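Local atomic coordinates of fumarate lyase (Mesorhizobium sp., PDB entry 3C8T), a protein that belongs to the fumarase/aspartase superfamily, whose members are mostly helical enzymes that assemble as tetramers around a shared bundle of long helices. Residues A[140-145]-A[434-439]; A[157-162]-A[430-435]; A[165-170]-A[250-255]; A[363-368]-A[426-431]. All coordinates share one frame; numbering follows the deposited sequence.

In the fold
Following the chain from the N terminus, the turn after helix 104-140 opens contact 1, the widest loop, which closes on helix 432-440. Contact 2 starts slightly later, where strand 157-159 runs into helix 160-185, and ends on the beginning of the same C-terminal helix; the two share Ala434 and Met435 and touch directly. Within both loops lies contact 3, which ties helix 160-185 to helix 229-255. Contact 4 follows in series, also within the loop of contact 1, joining the start of helix 366-377 to the loop before helix 432-440, and shares Gly430 and Ser431 with contact 2. Contacts 1 and 2 thus bind the C-terminal segment back onto the Lyase region, and all four touch the second subunit.

Contact 1: A[140-145]-A[434-439]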
loop_
_atom_site.group_PDB
_atom_site.type_symbol
_atom_site.label_atom_id
_atom_site.label_comp_id
_atom_site.label_asym_id
_atom_site.label_seq_id
_atom_site.Cartn_x
_atom_site.Cartn_y
_atom_site.Cartn_z
ATOM N N ASN A 140 -25.206 -17.992 -23.343
ATOM C CA ASN A 140 -26.536 -18.427 -22.870
ATOM C C ASN A 140 -27.458 -17.291 -22.393
ATOM O O ASN A 140 -28.671 -17.382 -22.541
ATOM C CB ASN A 140 -26.424 -19.474 -21.762
ATOM C CG ASN A 140 -25.629 -20.721 -22.190
ATOM O OD1 ASN A 140 -25.472 -21.010 -23.391
ATOM N ND2 ASN A 140 -25.120 -21.456 -21.197
ATOM N N HIS A 141 -26.888 -16.201 -21.864
ATOM C CA HIS A 141 -27.713 -15.114 -21.308
ATOM C C HIS A 141 -27.658 -13.859 -22.121
ATOM O O HIS A 141 -28.035 -12.775 -21.656
ATOM C CB HIS A 141 -27.399 -14.919 -19.806
ATOM C CG HIS A 141 -27.788 -16.111 -18.994
ATOM N ND1 HIS A 141 -29.105 -16.419 -18.730
ATOM C CD2 HIS A 141 -27.057 -17.134 -18.490
ATOM C CE1 HIS A 141 -29.166 -17.553 -18.054
ATOM N NE2 HIS A 141 -27.936 -18.000 -17.880
ATOM N N ARG A 142 -27.167 -14.014 -23.345
ATOM C CA ARG A 142 -27.080 -12.919 -24.318
ATOM C C ARG A 142 -28.349 -12.062 -24.307
ATOM O O ARG A 142 -28.262 -10.846 -24.346
ATOM C CB ARG A 142 -26.815 -13.488 -25.735
ATOM C CG ARG A 142 -26.590 -12.448 -26.830
ATOM C CD ARG A 142 -26.789 -13.052 -28.239
ATOM N NE ARG A 142 -26.455 -12.113 -29.323
ATOM C CZ ARG A 142 -27.319 -11.309 -29.935
ATOM N NH1 ARG A 142 -28.605 -11.298 -29.580
ATOM N NH2 ARG A 142 -26.902 -10.499 -30.912
ATOM N N ASP A 143 -29.518 -12.699 -24.260
ATOM C CA ASP A 143 -30.796 -11.977 -24.331
ATOM C C ASP A 143 -31.592 -11.934 -23.009
ATOM O O ASP A 143 -32.752 -11.540 -23.038
ATOM C CB ASP A 143 -31.712 -12.555 -25.456
ATOM C CG ASP A 143 -30.992 -12.699 -26.785
ATOM O OD1 ASP A 143 -31.202 -13.724 -27.460
ATOM O OD2 ASP A 143 -30.197 -11.809 -27.150
ATOM N N THR A 144 -31.005 -12.371 -21.892
ATOM C CA THR A 144 -31.631 -12.303 -20.571
ATOM C C THR A 144 -31.650 -10.833 -20.043
ATOM O O THR A 144 -30.588 -10.297 -19.595
ATOM C CB THR A 144 -30.867 -13.205 -19.586
ATOM O OG1 THR A 144 -30.567 -14.479 -20.198
ATOM C CG2 THR A 144 -31.673 -13.429 -18.276
ATOM N N PRO A 145 -32.831 -10.161 -20.072
ATOM C CA PRO A 145 -32.831 -8.752 -19.644
ATOM C C PRO A 145 -32.756 -8.591 -18.119
ATOM O O PRO A 145 -33.180 -9.476 -17.355
ATOM C CB PRO A 145 -34.153 -8.199 -20.174
ATOM C CG PRO A 145 -35.001 -9.396 -20.519
ATOM C CD PRO A 145 -34.187 -10.641 -20.408
ATOM N N ALA A 434 -25.431 -7.282 -29.823
ATOM C CA ALA A 434 -24.330 -7.160 -30.777
ATOM C C ALA A 434 -22.970 -7.025 -30.071
ATOM O O ALA A 434 -21.963 -7.530 -30.566
ATOM C CB ALA A 434 -24.572 -5.997 -31.726
ATOM N N MET A 435 -22.938 -6.366 -28.913
ATOM C CA MET A 435 -21.693 -6.193 -28.151
ATOM C C MET A 435 -21.187 -7.538 -27.623
ATOM O O MET A 435 -19.978 -7.837 -27.664
ATOM C CB MET A 435 -21.901 -5.178 -27.003
ATOM C CG MET A 435 -22.168 -3.743 -27.460
ATOM S SD MET A 435 -22.491 -2.596 -26.102
ATOM C CE MET A 435 -22.442 -1.048 -27.011
ATOM N N VAL A 436 -22.114 -8.367 -27.165
ATOM C CA VAL A 436 -21.804 -9.719 -26.735
ATOM C C VAL A 436 -21.163 -10.510 -27.873
ATOM O O VAL A 436 -20.140 -11.179 -27.646
ATOM C CB VAL A 436 -23.042 -10.479 -26.196
ATOM C CG1 VAL A 436 -22.762 -11.994 -26.056
ATOM C CG2 VAL A 436 -23.498 -9.886 -24.868
ATOM N N ASP A 437 -21.774 -10.448 -29.069
ATOM C CA ASP A 437 -21.281 -11.171 -30.256
ATOM C C ASP A 437 -19.859 -10.738 -30.623
ATOM O O ASP A 437 -19.007 -11.549 -30.968
ATOM C CB ASP A 437 -22.219 -10.959 -31.444
ATOM C CG ASP A 437 -23.623 -11.574 -31.222
ATOM O OD1 ASP A 437 -23.787 -12.519 -30.384
ATOM O OD2 ASP A 437 -24.562 -11.089 -31.905
ATOM N N ASN A 438 -19.613 -9.443 -30.531
ATOM C CA ASN A 438 -18.299 -8.850 -30.760
ATOM C C ASN A 438 -17.208 -9.413 -29.857
ATOM O O ASN A 438 -16.128 -9.798 -30.323
ATOM C CB ASN A 438 -18.385 -7.348 -30.551
ATOM C CG ASN A 438 -17.199 -6.629 -31.135
ATOM O OD1 ASN A 438 -17.105 -6.494 -32.360
ATOM N ND2 ASN A 438 -16.261 -6.190 -30.280
ATOM N N VAL A 439 -17.459 -9.468 -28.561
ATOM C CA VAL A 439 -16.476 -10.028 -27.640
ATOM C C VAL A 439 -16.284 -11.550 -27.871
ATOM O O VAL A 439 -15.164 -12.048 -27.910
ATOM C CB VAL A 439 -16.873 -9.726 -26.168
ATOM C CG1 VAL A 439 -15.907 -10.391 -25.172
ATOM C CG2 VAL A 439 -16.925 -8.256 -25.960
#
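Arg142 reaches from the turn after helix 104-140 to the side of helix 432-440, where Asp437 takes its charged end and Val436 lies against its stem. The side chain runs out extended, with CG anti to the backbone N (chi1 -175°), which carries the guanidinium to the helix. There it grips the carboxylate side-on with two nitrogens: NE bonds to Asp437 OD1 at 2.9 Å and NH2 to Asp437 OD2 at 2.6 Å. Asp437 occupies the guanidinium edge, but the two flat groups are twisted 22° apart, and NH2 meets OD2 from above the carboxylate plane. Nearer the backbone, Arg142 CG rests 3.9 Å from CG1 of Val436, an apolar contact at the foot of the salt bridge. The remaining nitrogen, NH1, turns back to Asp143 in the same beta turn and bonds to its OD2 at 2.9 Å. One arginine therefore joins two acids in a salt-bridge network, with a different nitrogen serving each of three carboxylate oxygens. The paired bonds to Asp437 fix the rotation of the guanidinium, while the bond to Asp143 ties its position to the turn; both acids are solvent-exposed, so water probably screens the charges in part.

Contact 2: A[157-162]-A[430-435]; sequences PVTFGY and GSAGAM
Tyr162, in the first turn of helix 160-185, faces Ala432 and Met435 at the start of helix 432-440 in a buried contact without a hydrogen bond between the segments. Its CB lies 4.3 Å from Ala432 CB, an apolar touch of a methylene on a methyl. With CG anti to the backbone N (chi1 165°), the ring runs alongside Ala432 to Met435, and Tyr162 CD1 comes 4.4 Å from Ala432 CA, an approach neither over the face nor at the edge. The next ring atom, Tyr162 CE1, makes the closest touch, 3.7 Å from Met435 SD. The sulfur sits 5.0 Å from the ring centroid and 73° off the ring normal, an oblique Met-aromatic contact. Beyond CE1 the ring draws off, Tyr162 CZ being 4.8 Å from Met435 SD. Tyr162 and Met435 point the same way and lie side by side, the methionine chain being extended beyond CG.

The backbone end of Tyr162 is fixed as well. Its N donates to OG1 of Thr159 at 3.2 Å, the capping bond of an N-cap residue, and the same OG1 is hydrogen-bonded to Arg142 O. Ala432 CB stands 4.2 Å from Thr159 OG1.

The contact thus sets the junction of strand 157-159 and helix 160-185 against the first turn of helix 432-440. Strand 145-150 packs beside Val158 and Phe160, and Gly195 of the second subunit lies against both Tyr162 and Met435.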
loop_
_atom_site.group_PDB
_atom_site.type_symbol
_atom_site.label_atom_id
_atom_site.label_comp_id
_atom_site.label_asym_id
_atom_site.label_seq_id
_atom_site.Cartn_x
_atom_site.Cartn_y
_atom_site.Cartn_z
ATOM N N PRO A 157 -32.006 -0.690 -19.148
ATOM C CA PRO A 157 -31.887 -2.137 -19.271
ATOM C C PRO A 157 -30.536 -2.617 -19.856
ATOM O O PRO A 157 -30.008 -1.987 -20.775
ATOM C CB PRO A 157 -33.037 -2.491 -20.221
ATOM C CG PRO A 157 -33.978 -1.355 -20.115
ATOM C CD PRO A 157 -33.134 -0.172 -19.937
ATOM N N VAL A 158 -30.000 -3.722 -19.338
ATOM C CA VAL A 158 -28.893 -4.449 -20.015
ATOM C C VAL A 158 -29.285 -5.937 -20.087
ATOM O O VAL A 158 -30.398 -6.276 -19.734
ATOM C CB VAL A 158 -27.499 -4.262 -19.294
ATOM C CG1 VAL A 158 -27.068 -2.782 -19.263
ATOM C CG2 VAL A 158 -27.472 -4.900 -17.901
ATOM N N THR A 159 -28.414 -6.824 -20.571
ATOM C CA THR A 159 -28.678 -8.262 -20.389
ATOM C C THR A 159 -27.590 -8.820 -19.524
ATOM O O THR A 159 -26.533 -8.192 -19.410
ATOM C CB THR A 159 -28.749 -9.046 -21.720
ATOM O OG1 THR A 159 -27.512 -8.919 -22.400
ATOM C CG2 THR A 159 -29.867 -8.519 -22.616
ATOM N N PHE A 160 -27.840 -9.961 -18.881
ATOM C CA PHE A 160 -26.834 -10.587 -18.073
ATOM C C PHE A 160 -25.646 -11.084 -18.947
ATOM O O PHE A 160 -24.503 -11.033 -18.519
ATOM C CB PHE A 160 -27.401 -11.692 -17.202
ATOM C CG PHE A 160 -26.343 -12.392 -16.383
ATOM C CD1 PHE A 160 -25.710 -11.732 -15.327
ATOM C CD2 PHE A 160 -25.909 -13.678 -16.724
ATOM C CE1 PHE A 160 -24.704 -12.330 -14.599
ATOM C CE2 PHE A 160 -24.881 -14.304 -15.995
ATOM C CZ PHE A 160 -24.271 -13.615 -14.920
ATOM N N GLY A 161 -25.910 -11.548 -20.170
ATOM C CA GLY A 161 -24.810 -11.948 -21.068
ATOM C C GLY A 161 -23.927 -10.752 -21.388
ATOM O O GLY A 161 -22.720 -10.889 -21.532
ATOM N N TYR A 162 -24.541 -9.564 -21.516
ATOM C CA TYR A 162 -23.788 -8.343 -21.698
ATOM C C TYR A 162 -22.801 -8.130 -20.526
ATOM O O TYR A 162 -21.589 -7.950 -20.769
ATOM C CB TYR A 162 -24.685 -7.125 -21.957
ATOM C CG TYR A 162 -23.922 -5.806 -21.779
ATOM C CD1 TYR A 162 -23.251 -5.211 -22.840
ATOM C CD2 TYR A 162 -23.849 -5.186 -20.504
ATOM C CE1 TYR A 162 -22.522 -4.025 -22.642
ATOM C CE2 TYR A 162 -23.140 -4.019 -20.292
ATOM C CZ TYR A 162 -22.473 -3.443 -21.355
ATOM O OH TYR A 162 -21.769 -2.280 -21.108
ATOM N N GLY A 430 -30.775 -1.968 -26.992
ATOM C CA GLY A 430 -29.775 -1.316 -27.830
ATOM C C GLY A 430 -28.857 -2.281 -28.537
ATOM O O GLY A 430 -29.325 -3.201 -29.226
ATOM N N SER A 431 -27.546 -2.088 -28.358
ATOM C CA SER A 431 -26.564 -2.970 -28.968
ATOM C C SER A 431 -26.078 -4.099 -28.025
ATOM O O SER A 431 -25.081 -4.757 -28.322
ATOM C CB SER A 431 -25.380 -2.137 -29.462
ATOM O OG SER A 431 -25.710 -1.377 -30.618
ATOM N N ALA A 432 -26.752 -4.307 -26.896
ATOM C CA ALA A 432 -26.322 -5.296 -25.926
ATOM C C ALA A 432 -25.944 -6.621 -26.609
ATOM O O ALA A 432 -24.793 -7.117 -26.491
ATOM C CB ALA A 432 -27.402 -5.518 -24.883
ATOM N N GLY A 433 -26.920 -7.192 -27.331
ATOM C CA GLY A 433 -26.699 -8.423 -28.072
ATOM C C GLY A 433 -25.503 -8.336 -29.013
ATOM O O GLY A 433 -24.670 -9.230 -29.032
ATOM N N ALA A 434 -25.431 -7.282 -29.823
ATOM C CA ALA A 434 -24.330 -7.160 -30.777
ATOM C C ALA A 434 -22.970 -7.025 -30.071
ATOM O O ALA A 434 -21.963 -7.530 -30.566
ATOM C CB ALA A 434 -24.572 -5.997 -31.726
ATOM N N MET A 435 -22.938 -6.366 -28.913
ATOM C CA MET A 435 -21.693 -6.193 -28.151
ATOM C C MET A 435 -21.187 -7.538 -27.623
ATOM O O MET A 435 -19.978 -7.837 -27.664
ATOM C CB MET A 435 -21.901 -5.178 -27.003
ATOM C CG MET A 435 -22.168 -3.743 -27.460
ATOM S SD MET A 435 -22.491 -2.596 -26.102
ATOM C CE MET A 435 -22.442 -1.048 -27.011
#

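Contact 3: A[165-170]-A[250-255]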
loop_
_atom_site.group_PDB
_atom_site.type_symbol
_atom_site.label_atom_id
_atom_site.label_comp_id
_atom_site.label_asym_id
_atom_site.label_seq_id
_atom_site.Cartn_x
_atom_site.Cartn_y
_atom_site.Cartn_z
ATOM N N ALA A 165 -20.033 -10.517 -20.736
ATOM C CA ALA A 165 -19.119 -10.187 -21.840
ATOM C C ALA A 165 -18.107 -9.134 -21.450
ATOM O O ALA A 165 -16.960 -9.164 -21.944
ATOM C CB ALA A 165 -19.873 -9.738 -23.072
ATOM N N VAL A 166 -18.544 -8.197 -20.602
ATOM C CA VAL A 166 -17.684 -7.155 -20.064
ATOM C C VAL A 166 -16.582 -7.799 -19.172
ATOM O O VAL A 166 -15.387 -7.493 -19.324
ATOM C CB VAL A 166 -18.533 -6.117 -19.298
ATOM C CG1 VAL A 166 -17.670 -5.281 -18.293
ATOM C CG2 VAL A 166 -19.275 -5.206 -20.273
ATOM N N TRP A 167 -16.998 -8.673 -18.255
ATOM C CA TRP A 167 -16.077 -9.417 -17.402
ATOM C C TRP A 167 -15.100 -10.199 -18.289
ATOM O O TRP A 167 -13.901 -10.171 -18.082
ATOM C CB TRP A 167 -16.854 -10.425 -16.548
ATOM C CG TRP A 167 -17.843 -9.856 -15.544
ATOM C CD1 TRP A 167 -17.860 -8.585 -15.003
ATOM C CD2 TRP A 167 -18.880 -10.579 -14.885
ATOM N NE1 TRP A 167 -18.899 -8.471 -14.087
ATOM C CE2 TRP A 167 -19.530 -9.687 -13.995
ATOM C CE3 TRP A 167 -19.352 -11.895 -14.978
ATOM C CZ2 TRP A 167 -20.613 -10.077 -13.207
ATOM C CZ3 TRP A 167 -20.443 -12.275 -14.209
ATOM C CH2 TRP A 167 -21.064 -11.357 -13.332
ATOM N N LEU A 168 -15.635 -10.903 -19.285
ATOM C CA LEU A 168 -14.829 -11.663 -20.195
ATOM C C LEU A 168 -13.744 -10.824 -20.924
ATOM O O LEU A 168 -12.603 -11.293 -21.107
ATOM C CB LEU A 168 -15.743 -12.353 -21.225
ATOM C CG LEU A 168 -15.099 -13.161 -22.363
ATOM C CD1 LEU A 168 -14.074 -14.273 -21.840
ATOM C CD2 LEU A 168 -16.171 -13.739 -23.320
ATOM N N SER A 169 -14.102 -9.606 -21.343
ATOM C CA SER A 169 -13.221 -8.786 -22.153
ATOM C C SER A 169 -11.891 -8.461 -21.482
ATOM O O SER A 169 -10.844 -8.450 -22.148
ATOM C CB SER A 169 -13.915 -7.503 -22.597
ATOM O OG SER A 169 -14.036 -6.614 -21.505
ATOM N N ALA A 170 -11.959 -8.206 -20.184
ATOM C CA ALA A 170 -10.800 -8.047 -19.294
ATOM C C ALA A 170 -9.860 -9.263 -19.305
ATOM O O ALA A 170 -8.626 -9.105 -19.321
ATOM C CB ALA A 170 -11.294 -7.778 -17.816
ATOM N N MET A 250 -17.629 -8.508 -6.662
ATOM C CA MET A 250 -18.464 -7.446 -6.140
ATOM C C MET A 250 -19.854 -7.570 -6.740
ATOM O O MET A 250 -20.853 -7.501 -6.007
ATOM C CB MET A 250 -17.911 -6.042 -6.457
ATOM C CG MET A 250 -17.055 -5.445 -5.334
ATOM S SD MET A 250 -17.798 -5.388 -3.644
ATOM C CE MET A 250 -18.650 -3.821 -3.664
ATOM N N ASP A 251 -19.901 -7.710 -8.071
ATOM C CA ASP A 251 -21.168 -7.714 -8.785
ATOM C C ASP A 251 -22.012 -8.898 -8.323
ATOM O O ASP A 251 -23.141 -8.731 -7.939
ATOM C CB ASP A 251 -20.957 -7.756 -10.316
ATOM C CG ASP A 251 -20.373 -6.474 -10.868
ATOM O OD1 ASP A 251 -20.147 -5.535 -10.083
ATOM O OD2 ASP A 251 -20.144 -6.382 -12.095
ATOM N N ILE A 252 -21.445 -10.092 -8.337
ATOM C CA ILE A 252 -22.187 -11.292 -7.911
ATOM C C ILE A 252 -22.662 -11.232 -6.451
ATOM O O ILE A 252 -23.832 -11.465 -6.185
ATOM C CB ILE A 252 -21.394 -12.595 -8.207
ATOM C CG1 ILE A 252 -21.340 -12.812 -9.741
ATOM C CG2 ILE A 252 -22.002 -13.812 -7.446
ATOM C CD1 ILE A 252 -20.106 -13.532 -10.216
ATOM N N SER A 253 -21.785 -10.861 -5.517
ATOM C CA SER A 253 -22.201 -10.828 -4.104
ATOM C C SER A 253 -23.303 -9.803 -3.866
ATOM O O SER A 253 -24.182 -10.018 -3.041
ATOM C CB SER A 253 -21.015 -10.656 -3.148
ATOM O OG SER A 253 -20.449 -9.406 -3.295
ATOM N N ILE A 254 -23.286 -8.702 -4.613
ATOM C CA ILE A 254 -24.341 -7.696 -4.493
ATOM C C ILE A 254 -25.633 -8.200 -5.189
ATOM O O ILE A 254 -26.720 -8.047 -4.669
ATOM C CB ILE A 254 -23.917 -6.331 -5.021
ATOM C CG1 ILE A 254 -22.745 -5.755 -4.177
ATOM C CG2 ILE A 254 -25.190 -5.412 -5.129
ATOM C CD1 ILE A 254 -22.122 -4.391 -4.745
ATOM N N MET A 255 -25.504 -8.896 -6.300
ATOM C CA MET A 255 -26.703 -9.486 -6.906
ATOM C C MET A 255 -27.331 -10.602 -5.994
ATOM O O MET A 255 -28.492 -10.972 -6.190
ATOM C CB MET A 255 -26.402 -9.985 -8.337
ATOM C CG MET A 255 -26.159 -8.876 -9.409
ATOM S SD MET A 255 -25.447 -9.577 -10.958
ATOM C CE MET A 255 -26.806 -10.496 -11.505
#
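Trp167 spans the gap between helices 160-185 and 229-255, meeting Asp251 with its pyrrole nitrogen and Ile252 with its far benzene corner. The backbones stand well apart, the nearest CA atoms, of Trp167 and Asp251, being 10.2 Å from each other, so the indole bridges most of the distance. Along the first segment, Ala165 turns to Val436 of helix 432-440, and Val166 O accepts from Ser169 OG at 2.7 Å, within the helix.

Trp167 comes next. Its CG stands anti to the carbonyl carbon (chi1 -64°), and the ring leads outward with NE1 directed at Asp251 OD2, 3.1 Å away. The oxygen lies in the ring plane and the bond is fairly straight, 159° at the hydrogen, but OD2 is met on its anti side and well out of the carboxylate plane, and the carboxylate is turned 38° from the indole. CZ2 of Trp167 also touches Asp251 CB at 3.7 Å. Farther round the ring, Trp167 CH2 is 3.9 Å from both CG1 and CD1 of Ile252, an oblique apolar contact. Asp251 OD2 is additionally salt-bridged to Lys247 and Lys163, and OD1 accepts from Phe311 N of the second subunit, so both oxygens of this buried carboxylate are satisfied.

After the tryptophan, Leu168 looks to helices 104-140 and 432-440, Ser169 packs on Ile222 of the second subunit, and Ala170 returns to helix 229-255 at Ser244. Around residues 165-170, helix 160-185 packs against helices 104-140, 229-255 and 432-440 and against the second subunit, with Trp167 filling its side toward helix 229-255.

Contact 4: A[363-368]-A[426-431]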
loop_
_atom_site.group_PDB
_atom_site.type_symbol
_atom_site.label_atom_id
_atom_site.label_comp_id
_atom_site.label_asym_id
_atom_site.label_seq_id
_atom_site.Cartn_x
_atom_site.Cartn_y
_atom_site.Cartn_z
ATOM N N LEU A 363 -40.013 3.599 -15.443
ATOM C CA LEU A 363 -39.142 4.754 -15.211
ATOM C C LEU A 363 -37.744 4.510 -15.790
ATOM O O LEU A 363 -37.153 5.395 -16.377
ATOM C CB LEU A 363 -39.102 5.111 -13.722
ATOM C CG LEU A 363 -40.424 5.779 -13.277
ATOM C CD1 LEU A 363 -40.788 5.456 -11.819
ATOM C CD2 LEU A 363 -40.365 7.277 -13.469
ATOM N N ILE A 364 -37.264 3.272 -15.678
ATOM C CA ILE A 364 -35.941 2.881 -16.185
ATOM C C ILE A 364 -35.760 3.092 -17.699
ATOM O O ILE A 364 -34.632 3.059 -18.185
ATOM C CB ILE A 364 -35.600 1.391 -15.776
ATOM C CG1 ILE A 364 -34.080 1.110 -15.826
ATOM C CG2 ILE A 364 -36.437 0.382 -16.604
ATOM C CD1 ILE A 364 -33.724 -0.286 -15.420
ATOM N N VAL A 365 -36.868 3.270 -18.427
ATOM C CA VAL A 365 -36.867 3.544 -19.877
ATOM C C VAL A 365 -37.551 4.906 -20.241
ATOM O O VAL A 365 -37.951 5.155 -21.393
ATOM C CB VAL A 365 -37.392 2.342 -20.743
ATOM C CG1 VAL A 365 -36.402 1.160 -20.665
ATOM C CG2 VAL A 365 -38.831 1.887 -20.350
ATOM N N ALA A 366 -37.618 5.823 -19.274
ATOM C CA ALA A 366 -37.969 7.219 -19.575
ATOM C C ALA A 366 -37.214 7.726 -20.816
ATOM O O ALA A 366 -37.819 8.343 -21.705
ATOM C CB ALA A 366 -37.682 8.102 -18.385
ATOM N N GLU A 367 -35.898 7.457 -20.877
ATOM C CA GLU A 367 -35.064 7.841 -22.037
ATOM C C GLU A 367 -35.651 7.418 -23.403
ATOM O O GLU A 367 -35.576 8.180 -24.371
ATOM C CB GLU A 367 -33.642 7.263 -21.917
ATOM C CG GLU A 367 -32.651 7.962 -22.872
ATOM C CD GLU A 367 -31.315 7.207 -23.052
ATOM O OE1 GLU A 367 -30.264 7.721 -22.559
ATOM O OE2 GLU A 367 -31.314 6.115 -23.698
ATOM N N ALA A 368 -36.207 6.202 -23.481
ATOM C CA ALA A 368 -36.865 5.709 -24.700
ATOM C C ALA A 368 -38.092 6.555 -25.123
ATOM O O ALA A 368 -38.366 6.703 -26.318
ATOM C CB ALA A 368 -37.282 4.243 -24.524
ATOM N N ARG A 426 -38.107 -4.289 -21.843
ATOM C CA ARG A 426 -37.598 -5.349 -22.735
ATOM C C ARG A 426 -37.338 -4.836 -24.153
ATOM O O ARG A 426 -36.563 -5.443 -24.898
ATOM C CB ARG A 426 -38.525 -6.570 -22.744
ATOM N N ASN A 427 -37.934 -3.697 -24.509
ATOM C CA ASN A 427 -37.788 -3.125 -25.848
ATOM C C ASN A 427 -36.617 -2.179 -25.999
ATOM O O ASN A 427 -36.451 -1.595 -27.063
ATOM C CB ASN A 427 -39.074 -2.392 -26.307
ATOM C CG ASN A 427 -40.252 -3.335 -26.437
ATOM O OD1 ASN A 427 -40.081 -4.472 -26.866
ATOM N ND2 ASN A 427 -41.436 -2.890 -26.045
ATOM N N TYR A 428 -35.802 -2.013 -24.955
ATOM C CA TYR A 428 -34.750 -0.974 -24.996
ATOM C C TYR A 428 -33.351 -1.473 -24.655
ATOM O O TYR A 428 -32.715 -0.971 -23.723
ATOM C CB TYR A 428 -35.153 0.151 -24.057
ATOM C CG TYR A 428 -34.546 1.485 -24.386
ATOM C CD1 TYR A 428 -34.688 2.032 -25.652
ATOM C CD2 TYR A 428 -33.834 2.214 -23.417
ATOM C CE1 TYR A 428 -34.153 3.260 -25.948
ATOM C CE2 TYR A 428 -33.303 3.454 -23.708
ATOM C CZ TYR A 428 -33.454 3.976 -24.983
ATOM O OH TYR A 428 -32.942 5.237 -25.310
ATOM N N LEU A 429 -32.864 -2.447 -25.422
ATOM C CA LEU A 429 -31.632 -3.140 -25.069
ATOM C C LEU A 429 -30.472 -2.766 -25.976
ATOM O O LEU A 429 -29.317 -3.180 -25.748
ATOM C CB LEU A 429 -31.854 -4.669 -25.012
ATOM C CG LEU A 429 -32.753 -5.208 -23.862
ATOM C CD1 LEU A 429 -33.088 -6.643 -24.151
ATOM C CD2 LEU A 429 -32.077 -5.065 -22.503
ATOM N N GLY A 430 -30.775 -1.968 -26.992
ATOM C CA GLY A 430 -29.775 -1.316 -27.830
ATOM C C GLY A 430 -28.857 -2.281 -28.537
ATOM O O GLY A 430 -29.325 -3.201 -29.226
ATOM N N SER A 431 -27.546 -2.088 -28.358
ATOM C CA SER A 431 -26.564 -2.970 -28.968
ATOM C C SER A 431 -26.078 -4.099 -28.025
ATOM O O SER A 431 -25.081 -4.757 -28.322
ATOM C CB SER A 431 -25.380 -2.137 -29.462
ATOM O OG SER A 431 -25.710 -1.377 -30.618
#
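Tyr428 OH donates to Glu367 OE2 across a very short 2.5 Å, the polar bond that joins the loop before helix 432-440 to the first turn of helix 366-377; its exact length is uncertain at 2.2 Å resolution. The carboxylate oxygen lies at the edge of the tyrosine ring, near its plane, while the carboxylate itself stands almost upright to the ring, the planes being 81° apart. Glu367 gets there with its CG anti to the backbone N (chi1 -164°) and its chain extended, crossing the tyrosine at about a right angle so that OE2 arrives at the hydroxyl.

Apolar groups meet one face and the base of the side chain. Ala368 CB lies over the face, 3.6 Å from the ring centroid and 14° off the normal, a CH-pi contact in which the methyl is displaced a little toward the CD1–CE1 side. Near the root of the side chain, Val365 CG1 meets Tyr428 CB at 3.8 Å and CD2 at 3.9 Å. Tyr428 is thereby held at three levels: the hydroxyl by a carboxylate, the face by a methyl, and the base by a valine branch. The bond to Glu367 supplies a partner for the hydroxyl of this buried side chain.

Strand 157-159 lies close by, with Pro157 touching Val365 and Leu429, and Leu156 flanks both Glu367 and Tyr428. Ala366 turns instead to helix 379-395, while Ser199 of the second subunit packs on Glu367 and Tyr428, so the contact lies where helix 366-377 and the loop before helix 432-440 meet strand 157-159 and the second subunit.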